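Local coordinates for tube-forming protein in Mycobacterial Envelpe, TiME (Mycolicibacterium smegmatis, PDB 7CU9), which probably forms a tube across the mycobacterial outer envelope that serves protein transport, and is seen here as its soluble domain, at residues B[45-50]-B[54-59]; B[97-102]-B[131-136]; B[152-157]-B[179-184]. One frame throughout, in Å; residues are numbered along the deposited sequence.

Overall arrangement
Followed from the N terminus, the three contacts come in series, and none nests in or crosses another. Interaction 1 closes the shortest loop, folding helix 47-50 against helix 55-58 across three intervening residues. Interaction 2 spans 28 residues, joining helix 92-103 to the loop that leads into strand 137-144. Interaction 3 spans 21, bringing helix 174-185 back onto strand 150-158. Neighbouring contacts touch: Arg-101 of helix 92-103 connects interaction 2 with both helices of interaction 1, while Ala-136 O and Lys-157 N, 2.9 Å apart, join interactions 2 and 3. Interactions 1 and 3, with centres about 17 Å apart, lie on opposite sides of the chain's centre.

Interaction 1 (B[45-50]-B[54-59]); sequences VCNNWA and LPEVFN
Asn-48 meets Leu-54, Glu-56 and Val-57 where two short helices, the weakly bonded 47-50 and the single turn 55-58, fold together over a three-residue connection within the PknH-like domain. The one hydrogen bond between the segments runs from Asn-48 ND2 to Glu-56 OE2, 3.0 Å long and bent, with an N-H...O angle of 149°. The amide and carboxylate planes are perpendicular, and the N-H reaches the oxygen from above the carboxylate plane. Apolar contacts adjoin this polar pair: Leu-54 puts CD1 3.5 Å from Asn-48 OD1 and equally near Asn-47 O, and Val-57 CG2 lies 3.8 Å from Asn-48 ND2. Glu-56 gets there with CG between its backbone N and carbonyl carbon (chi1 81°), after which the chain runs extended toward the first helix.

The orientation of the Asn-48 amide is set by partners at both ends. Its ND2 also donates to Arg-101 O of helix 92-103, so the nitrogen serves two acceptors. At the other end the bond between the neighbouring asparagines is nearly straight: Asn-47 ND2 lies 2.9 Å from Asn-48 OD1, with an N-H...O angle of 169°, and the acceptor is in the plane of the Asn-47 amide. Farther out, Arg-105 forms a salt bridge with Glu-56 OE2, giving this oxygen a cationic partner as well as the amide; the pairing would favour the charged carboxylate. Behind the first helix, a disulfide joins Cys-46 to Cys-109. The Asn-47 amide is fixed in turn from its oxygen end, where Gln-37 NE2 is hydrogen-bonded to Asn-47 OD1.

Interaction 2 (B[97-102]-B[131-136]); sequences RAYHRV and GPAGPA
Tyr-99 carries almost the whole contact, its phenol reaching from helix 92-103 to the backbone of Gly-134, Pro-135 and Ala-136. The hydroxyl donates to Gly-134 O over 2.7 Å, a short bond whose donor stands above the carbonyl plane, 49° out of it. Packing is close around the same ring. Ala-136 CA lies over one face as a CH-pi contact, 4.2 Å from the centroid and 23° off the normal, while Pro-135 O comes within 3.3 Å of Tyr-99 CE2. With CG anti to the backbone N (chi1 177°), the ring leaves the helix toward the sheet, where Thr-155 and Lys-157 also touch it. The segment it meets is the turn of a beta-hairpin, linking the adjacent antiparallel strands 123-129 and 137-144, so the helix is joined to that hairpin's end.

Toward the surface the fit is looser. Ala-133, an exposed residue, comes nearest with its CB, 3.7 Å from Tyr-99 OH. His-100 stops short of direct contact and works through a water, which lies in the plane of the imidazole 2.9 Å from NE2 and probably donates to Pro-135 O, though other acceptors compete. The other ring nitrogen, His-100 ND1, is hydrogen-bonded to Asp-104 OD1.

Interaction 3 (B[152-157]-B[179-184]); sequences FNTTRK and VLAGAM
This is a helix-on-sheet packing contact, partly buried, in which helix 174-185 packs along strand 150-158, a non-edge strand of the antiparallel sheet. The axes of the segments run in roughly the same direction, 29° apart, with a closest approach of 9.7 Å. The interface is narrow, burying 114 Å² in all, and is centred on one small side chain, Ala-181, which faces Thr-154 and Arg-156.

The methyl of Ala-181 sits over the centre of the Arg-156 guanidinium, its CB 3.4 Å from Arg-156 CZ, so a flat cationic group is laid face-on against an aliphatic carbon. Alongside, Thr-154 CG2 comes to 3.6 Å from the same Ala-181 CB. Thr-154 has OG1 anti to its backbone N (chi1 -168°), which leaves CG2 as the branch turned to the helix and OG1 to the polar partners.

A bond within the strand helps fix the guanidinium's rotation over the methyl: Arg-156 NE donates to Thr-154 OG1 at 3.0 Å, nearly straight at 169°, with the acceptor in the guanidinium plane. NE also makes a long, weak ion pair with Asp-137 OD2. Asp-139 OD1, on the neighbouring strand 137-144, is hydrogen-bonded to Thr-154 OG1 and so acts on the arginine from the second shell. The segments share no direct hydrogen bond; a water accepts from Arg-156 NH1 at 2.9 Å and donates, weakly, to Ala-181 O.

On this strand Thr-155 points away from the helix, and its side chain touches Tyr-99 of helix 92-103. Helices thus lie on both faces of the strand, an alpha/beta/alpha layering about a central antiparallel sheet, as in the Mog1p/PsbP clan to which the PknH-like domain belongs.

Interaction 1 (B[45-50]-B[54-59])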
# COMPACT_ATOMS: atom_id res chain seq x y z
N VAL B 45 18.90 -12.51 -19.76
CA VAL B 45 17.50 -12.40 -20.27
C VAL B 45 16.65 -11.61 -19.27
O VAL B 45 15.56 -11.17 -19.67
CB VAL B 45 16.85 -13.76 -20.59
CG1 VAL B 45 17.64 -14.52 -21.65
CG2 VAL B 45 16.63 -14.60 -19.34
N CYS B 46 17.11 -11.41 -18.04
CA CYS B 46 16.34 -10.65 -17.02
C CYS B 46 16.79 -9.19 -16.95
O CYS B 46 16.19 -8.44 -16.17
CB CYS B 46 16.43 -11.33 -15.66
SG CYS B 46 15.40 -12.82 -15.59
N ASN B 47 17.77 -8.78 -17.76
CA ASN B 47 18.32 -7.40 -17.69
C ASN B 47 17.18 -6.37 -17.79
O ASN B 47 17.10 -5.48 -16.92
CB ASN B 47 19.37 -7.14 -18.77
CG ASN B 47 20.14 -5.87 -18.49
OD1 ASN B 47 21.10 -5.88 -17.72
ND2 ASN B 47 19.71 -4.76 -19.07
N ASN B 48 16.31 -6.49 -18.79
CA ASN B 48 15.32 -5.42 -19.10
C ASN B 48 14.04 -5.60 -18.27
O ASN B 48 13.11 -4.83 -18.48
CB ASN B 48 15.08 -5.31 -20.60
CG ASN B 48 16.32 -4.87 -21.34
OD1 ASN B 48 17.34 -4.55 -20.73
ND2 ASN B 48 16.24 -4.87 -22.66
N TRP B 49 14.03 -6.55 -17.33
CA TRP B 49 12.99 -6.64 -16.26
C TRP B 49 13.56 -6.19 -14.92
O TRP B 49 12.77 -5.86 -14.02
CB TRP B 49 12.45 -8.07 -16.17
CG TRP B 49 11.32 -8.39 -17.11
CD1 TRP B 49 10.88 -7.67 -18.19
CD2 TRP B 49 10.46 -9.54 -17.03
NE1 TRP B 49 9.82 -8.30 -18.78
CE2 TRP B 49 9.54 -9.45 -18.09
CE3 TRP B 49 10.39 -10.63 -16.15
CZ2 TRP B 49 8.55 -10.41 -18.29
CZ3 TRP B 49 9.41 -11.58 -16.35
CH2 TRP B 49 8.51 -11.47 -17.41
N ALA B 50 14.89 -6.18 -14.76
CA ALA B 50 15.55 -5.95 -13.45
C ALA B 50 15.37 -4.50 -12.98
O ALA B 50 15.40 -4.25 -11.76
CB ALA B 50 17.01 -6.33 -13.54
N LEU B 54 16.21 2.09 -18.71
CA LEU B 54 17.55 1.54 -19.07
C LEU B 54 18.04 2.13 -20.39
O LEU B 54 17.29 2.30 -21.34
CB LEU B 54 17.47 0.02 -19.17
CG LEU B 54 16.99 -0.68 -17.91
CD1 LEU B 54 16.88 -2.18 -18.17
CD2 LEU B 54 17.91 -0.40 -16.73
N PRO B 55 19.36 2.40 -20.50
CA PRO B 55 19.95 2.87 -21.75
C PRO B 55 19.68 1.97 -22.96
O PRO B 55 19.39 2.49 -24.02
CB PRO B 55 21.45 2.91 -21.43
CG PRO B 55 21.50 3.14 -19.94
CD PRO B 55 20.35 2.33 -19.41
N GLU B 56 19.76 0.64 -22.82
CA GLU B 56 19.64 -0.25 -24.01
C GLU B 56 18.20 -0.19 -24.53
O GLU B 56 17.99 -0.44 -25.72
CB GLU B 56 20.14 -1.66 -23.70
CG GLU B 56 19.17 -2.56 -22.98
CD GLU B 56 19.65 -4.00 -23.00
OE1 GLU B 56 20.70 -4.27 -22.39
OE2 GLU B 56 19.01 -4.83 -23.68
N VAL B 57 17.25 0.16 -23.66
CA VAL B 57 15.82 0.32 -24.06
C VAL B 57 15.63 1.69 -24.71
O VAL B 57 15.12 1.72 -25.84
CB VAL B 57 14.89 0.10 -22.85
CG1 VAL B 57 13.46 0.49 -23.17
CG2 VAL B 57 14.97 -1.34 -22.36
N PHE B 58 16.00 2.78 -24.04
CA PHE B 58 15.58 4.15 -24.43
C PHE B 58 16.56 4.81 -25.39
O PHE B 58 16.09 5.49 -26.31
CB PHE B 58 15.39 5.03 -23.19
CG PHE B 58 14.08 4.77 -22.50
CD1 PHE B 58 12.92 5.39 -22.93
CD2 PHE B 58 14.01 3.88 -21.44
CE1 PHE B 58 11.71 5.15 -22.29
CE2 PHE B 58 12.80 3.64 -20.81
CZ PHE B 58 11.66 4.28 -21.22
N ASN B 59 17.87 4.66 -25.19
CA ASN B 59 18.86 5.37 -26.04
C ASN B 59 18.70 4.90 -27.48
O ASN B 59 18.64 3.68 -27.73
CB ASN B 59 20.29 5.24 -25.51
CG ASN B 59 20.54 6.15 -24.33
OD1 ASN B 59 19.99 7.25 -24.25
ND2 ASN B 59 21.41 5.72 -23.42

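Interaction 2 (B[97-102]-B[131-136])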
# COMPACT_ATOMS: atom_id res chain seq x y z
N ARG B 97 9.84 0.13 -31.40
CA ARG B 97 11.13 -0.59 -31.34
C ARG B 97 11.64 -0.57 -29.90
O ARG B 97 12.15 -1.60 -29.45
CB ARG B 97 12.13 0.01 -32.33
CG ARG B 97 11.82 -0.32 -33.78
CD ARG B 97 12.96 0.07 -34.70
NE ARG B 97 13.18 1.51 -34.79
CZ ARG B 97 12.52 2.34 -35.60
NH1 ARG B 97 11.55 1.91 -36.39
NH2 ARG B 97 12.84 3.63 -35.61
N ALA B 98 11.50 0.55 -29.19
CA ALA B 98 11.94 0.66 -27.78
C ALA B 98 11.11 -0.30 -26.92
O ALA B 98 11.70 -1.01 -26.08
CB ALA B 98 11.84 2.08 -27.30
N TYR B 99 9.80 -0.35 -27.13
CA TYR B 99 8.90 -1.30 -26.43
C TYR B 99 9.42 -2.73 -26.65
O TYR B 99 9.50 -3.51 -25.69
CB TYR B 99 7.45 -1.13 -26.91
CG TYR B 99 6.51 -2.13 -26.29
CD1 TYR B 99 6.12 -2.00 -24.97
CD2 TYR B 99 6.04 -3.22 -27.01
CE1 TYR B 99 5.28 -2.92 -24.37
CE2 TYR B 99 5.20 -4.15 -26.43
CZ TYR B 99 4.81 -4.00 -25.11
OH TYR B 99 3.98 -4.92 -24.54
N HIS B 100 9.79 -3.06 -27.89
CA HIS B 100 10.25 -4.43 -28.24
C HIS B 100 11.64 -4.71 -27.68
O HIS B 100 11.94 -5.89 -27.44
CB HIS B 100 10.07 -4.69 -29.74
CG HIS B 100 8.68 -5.10 -30.03
ND1 HIS B 100 8.24 -6.40 -29.81
CD2 HIS B 100 7.60 -4.40 -30.43
CE1 HIS B 100 6.96 -6.47 -30.08
NE2 HIS B 100 6.54 -5.27 -30.47
N ARG B 101 12.46 -3.69 -27.42
CA ARG B 101 13.76 -3.93 -26.73
C ARG B 101 13.49 -4.38 -25.28
O ARG B 101 14.30 -5.15 -24.75
CB ARG B 101 14.68 -2.71 -26.84
CG ARG B 101 15.22 -2.53 -28.25
CD ARG B 101 16.34 -1.52 -28.32
NE ARG B 101 15.89 -0.15 -28.10
CZ ARG B 101 15.43 0.68 -29.03
NH1 ARG B 101 15.30 0.29 -30.29
NH2 ARG B 101 15.07 1.91 -28.70
N VAL B 102 12.38 -3.96 -24.67
CA VAL B 102 11.97 -4.50 -23.35
C VAL B 102 11.47 -5.94 -23.53
O VAL B 102 12.04 -6.85 -22.89
CB VAL B 102 10.89 -3.65 -22.66
CG1 VAL B 102 10.44 -4.29 -21.35
CG2 VAL B 102 11.37 -2.22 -22.41
N GLY B 131 3.36 -12.72 -17.25
CA GLY B 131 2.72 -13.32 -18.43
C GLY B 131 3.35 -12.77 -19.71
O GLY B 131 4.20 -11.87 -19.66
N PRO B 132 2.97 -13.29 -20.89
CA PRO B 132 3.45 -12.75 -22.16
C PRO B 132 3.05 -11.28 -22.30
O PRO B 132 1.97 -10.90 -21.88
CB PRO B 132 2.77 -13.62 -23.22
CG PRO B 132 2.36 -14.88 -22.49
CD PRO B 132 2.07 -14.44 -21.07
N ALA B 133 3.94 -10.47 -22.89
CA ALA B 133 3.70 -9.05 -23.19
C ALA B 133 2.52 -8.92 -24.16
O ALA B 133 2.36 -9.81 -25.03
CB ALA B 133 4.95 -8.42 -23.75
N GLY B 134 1.73 -7.86 -24.01
CA GLY B 134 0.71 -7.45 -24.99
C GLY B 134 1.35 -6.67 -26.13
O GLY B 134 2.57 -6.49 -26.17
N PRO B 135 0.53 -6.21 -27.10
CA PRO B 135 1.04 -5.38 -28.20
C PRO B 135 1.68 -4.06 -27.74
O PRO B 135 2.60 -3.60 -28.41
CB PRO B 135 -0.22 -5.07 -29.04
CG PRO B 135 -1.21 -6.15 -28.66
CD PRO B 135 -0.90 -6.52 -27.23
N ALA B 136 1.18 -3.48 -26.65
CA ALA B 136 1.58 -2.13 -26.20
C ALA B 136 1.60 -2.02 -24.67
O ALA B 136 1.73 -0.90 -24.16
CB ALA B 136 0.66 -1.10 -26.81
O HOH W 1 3.90 -4.19 -30.69

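Interaction 3 (B[152-157]-B[179-184])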
# COMPACT_ATOMS: atom_id res chain seq x y z
N PHE B 152 6.21 -4.31 -8.60
CA PHE B 152 5.25 -4.42 -9.72
C PHE B 152 5.64 -3.39 -10.78
O PHE B 152 5.77 -2.19 -10.47
CB PHE B 152 3.82 -4.23 -9.22
CG PHE B 152 3.26 -5.45 -8.55
CD1 PHE B 152 3.71 -5.84 -7.30
CD2 PHE B 152 2.31 -6.23 -9.19
CE1 PHE B 152 3.20 -6.99 -6.70
CE2 PHE B 152 1.81 -7.38 -8.58
CZ PHE B 152 2.26 -7.75 -7.34
N ASN B 153 5.85 -3.88 -12.00
CA ASN B 153 6.36 -3.07 -13.13
C ASN B 153 5.30 -3.04 -14.23
O ASN B 153 4.66 -4.07 -14.46
CB ASN B 153 7.65 -3.66 -13.70
CG ASN B 153 8.79 -3.69 -12.71
OD1 ASN B 153 9.70 -2.87 -12.79
ND2 ASN B 153 8.76 -4.63 -11.78
N THR B 154 5.16 -1.89 -14.89
CA THR B 154 4.34 -1.78 -16.12
C THR B 154 5.12 -0.97 -17.15
O THR B 154 5.74 0.05 -16.78
CB THR B 154 2.94 -1.22 -15.82
OG1 THR B 154 2.16 -1.41 -17.00
CG2 THR B 154 2.94 0.24 -15.42
N THR B 155 5.12 -1.46 -18.38
CA THR B 155 5.73 -0.79 -19.56
C THR B 155 4.61 -0.56 -20.57
O THR B 155 3.92 -1.53 -20.92
CB THR B 155 6.85 -1.65 -20.15
OG1 THR B 155 7.86 -1.75 -19.15
CG2 THR B 155 7.41 -1.07 -21.43
N ARG B 156 4.44 0.68 -21.01
CA ARG B 156 3.30 1.02 -21.88
C ARG B 156 3.78 1.87 -23.04
O ARG B 156 4.48 2.86 -22.81
CB ARG B 156 2.21 1.71 -21.06
CG ARG B 156 1.76 0.83 -19.91
CD ARG B 156 0.62 1.46 -19.19
NE ARG B 156 0.29 0.65 -18.04
CZ ARG B 156 -0.79 0.85 -17.30
NH1 ARG B 156 -1.60 1.85 -17.59
NH2 ARG B 156 -1.03 0.06 -16.27
N LYS B 157 3.41 1.44 -24.24
CA LYS B 157 3.72 2.15 -25.50
C LYS B 157 2.44 2.90 -25.89
O LYS B 157 1.39 2.25 -26.02
CB LYS B 157 4.20 1.13 -26.52
CG LYS B 157 4.82 1.70 -27.78
CD LYS B 157 3.81 2.34 -28.68
CE LYS B 157 4.17 2.22 -30.13
NZ LYS B 157 3.15 2.89 -30.97
N VAL B 179 -2.45 2.86 -11.25
CA VAL B 179 -2.94 4.25 -11.04
C VAL B 179 -1.85 5.22 -11.53
O VAL B 179 -2.17 6.18 -12.25
CB VAL B 179 -3.32 4.53 -9.58
CG1 VAL B 179 -3.57 6.01 -9.34
CG2 VAL B 179 -4.53 3.71 -9.15
N LEU B 180 -0.59 4.95 -11.15
CA LEU B 180 0.56 5.83 -11.49
C LEU B 180 0.74 5.89 -13.01
O LEU B 180 0.85 7.01 -13.53
CB LEU B 180 1.81 5.28 -10.80
CG LEU B 180 3.12 6.00 -11.12
CD1 LEU B 180 3.01 7.50 -10.86
CD2 LEU B 180 4.27 5.40 -10.32
N ALA B 181 0.78 4.75 -13.69
CA ALA B 181 0.93 4.71 -15.16
C ALA B 181 -0.23 5.48 -15.81
O ALA B 181 0.02 6.18 -16.81
CB ALA B 181 1.01 3.29 -15.66
N GLY B 182 -1.44 5.35 -15.28
CA GLY B 182 -2.61 6.13 -15.75
C GLY B 182 -2.37 7.62 -15.62
O GLY B 182 -2.63 8.37 -16.58
N ALA B 183 -1.88 8.06 -14.46
CA ALA B 183 -1.61 9.49 -14.16
C ALA B 183 -0.55 10.03 -15.13
O ALA B 183 -0.70 11.16 -15.63
CB ALA B 183 -1.18 9.65 -12.73
N MET B 184 0.48 9.23 -15.41
CA MET B 184 1.57 9.62 -16.35
C MET B 184 0.97 9.78 -17.75
O MET B 184 1.22 10.81 -18.40
CB MET B 184 2.67 8.56 -16.36
CG MET B 184 3.38 8.43 -15.02
SD MET B 184 4.31 6.90 -14.87
CE MET B 184 5.71 7.29 -15.92
O HOH W 2 -0.85 4.30 -18.91